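Local coordinates for methylthioribose-1-phosphate isomerase (Saccharomyces cerevisiae, PDB 1W2W), which catalyses the interconversion of methylthioribose-1-phosphate and methylthioribulose-1-phosphate in the methionine salvage pathway, at residues L116-I119 with K120-K124. Residues are numbered along the deposited sequence; the frame is centred on the assembly and turned at random.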
# COMPACT_ATOMS: atom_id res chain seq x y z
N LEU A 116 -27.64 16.22 -8.54
CA LEU A 116 -28.92 16.21 -7.84
C LEU A 116 -29.53 17.61 -7.74
O LEU A 116 -30.76 17.76 -7.78
CB LEU A 116 -28.80 15.56 -6.45
CG LEU A 116 -28.41 14.08 -6.48
CD1 LEU A 116 -28.37 13.51 -5.06
CD2 LEU A 116 -29.31 13.24 -7.39
N VAL A 117 -28.69 18.63 -7.63
CA VAL A 117 -29.15 20.02 -7.66
C VAL A 117 -29.87 20.30 -8.98
O VAL A 117 -30.96 20.87 -8.99
CB VAL A 117 -27.96 21.01 -7.46
CG1 VAL A 117 -28.36 22.43 -7.86
CG2 VAL A 117 -27.44 20.95 -6.03
N GLU A 118 -29.25 19.88 -10.08
CA GLU A 118 -29.83 20.07 -11.40
C GLU A 118 -31.14 19.29 -11.52
O GLU A 118 -32.12 19.82 -12.05
CB GLU A 118 -28.85 19.66 -12.50
CG GLU A 118 -29.26 20.07 -13.90
CD GLU A 118 -29.84 21.48 -13.99
OE1 GLU A 118 -29.21 22.44 -13.48
OE2 GLU A 118 -30.93 21.63 -14.58
N ILE A 119 -31.16 18.05 -11.03
CA ILE A 119 -32.39 17.26 -11.10
C ILE A 119 -33.51 17.93 -10.29
O ILE A 119 -34.66 17.97 -10.74
CB ILE A 119 -32.16 15.81 -10.65
CG1 ILE A 119 -31.25 15.08 -11.65
CG2 ILE A 119 -33.52 15.09 -10.46
CD1 ILE A 119 -30.68 13.76 -11.15
N LYS A 120 -33.18 18.47 -9.12
CA LYS A 120 -34.17 19.22 -8.34
C LYS A 120 -34.70 20.45 -9.08
O LYS A 120 -35.90 20.77 -8.99
CB LYS A 120 -33.61 19.64 -6.98
CG LYS A 120 -33.56 18.50 -5.98
CD LYS A 120 -33.26 19.02 -4.59
CE LYS A 120 -33.14 17.89 -3.59
NZ LYS A 120 -33.14 18.46 -2.22
N ASN A 121 -33.81 21.15 -9.78
CA ASN A 121 -34.23 22.28 -10.61
C ASN A 121 -35.16 21.85 -11.73
O ASN A 121 -36.13 22.54 -12.06
CB ASN A 121 -33.01 22.99 -11.20
CG ASN A 121 -32.30 23.87 -10.19
OD1 ASN A 121 -32.90 24.29 -9.20
ND2 ASN A 121 -31.03 24.15 -10.43
N ILE A 122 -34.86 20.71 -12.33
CA ILE A 122 -35.76 20.15 -13.33
C ILE A 122 -37.11 19.79 -12.69
O ILE A 122 -38.16 20.08 -13.26
CB ILE A 122 -35.14 18.94 -14.03
CG1 ILE A 122 -33.95 19.40 -14.88
CG2 ILE A 122 -36.18 18.27 -14.94
CD1 ILE A 122 -33.11 18.24 -15.41
N LEU A 123 -37.07 19.17 -11.52
CA LEU A 123 -38.31 18.77 -10.85
C LEU A 123 -39.18 20.00 -10.57
O LEU A 123 -40.40 19.95 -10.75
CB LEU A 123 -38.01 18.03 -9.55
CG LEU A 123 -39.18 17.45 -8.76
CD1 LEU A 123 -40.06 16.52 -9.58
CD2 LEU A 123 -38.68 16.76 -7.50
N LYS A 124 -38.55 21.08 -10.13
CA LYS A 124 -39.28 22.31 -9.79
C LYS A 124 -39.91 23.01 -10.99
O LYS A 124 -40.86 23.79 -10.84
CB LYS A 124 -38.39 23.28 -9.01
CG LYS A 124 -38.20 22.88 -7.56
CD LYS A 124 -36.77 23.15 -7.11
CE LYS A 124 -36.48 24.63 -6.99
NZ LYS A 124 -35.74 24.91 -5.71
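E118 and I122 meet through two torsion choices: E118 sets CG opposite its backbone N (chi1 -169°) and then bends at chi2 (42°), while I122 turns CG1 away from its own carbonyl carbon, back toward the preceding turn. The glutamate carboxylate thus folds round beside the isoleucine, OE2 lying 3.8 Å from I122 CG1, and the two side chains cross at about a right angle. CG1 of I122 also rests 3.4 Å from the carbonyl oxygen E118 O. The other carboxylate oxygen faces N121, but at 3.9 Å E118 OE1 and N121 ND2 approach each other only loosely, their carboxylate and amide planes 65° apart. N121 also runs alongside V117, the same ND2 lying 4.1 Å from V117 CG1. All of this sits on one continuous alpha-helix, 111-124, where successive i to i+4 bonds run from K120, N121, I122 and L123 N to L116, V117, E118 and I119 O, the last 2.8 Å long between L123 N and I119 O. The helix packs on helices 88-103 and 129-168 in the N-terminal, helix-rich part of the isomerase. I122 and E118 both touch Y139 of the latter helix, and L123 meets F132. Cutting I122 back to an alanine removes CG1, CG2 and CD1, which would probably open a gap beside S135 and Y139 and leave the E118 carboxylate less confined on that side. K120 packs CG against L116 O at 3.4 Å, then extends toward helix 88-103, where NZ forms a salt bridge with D100.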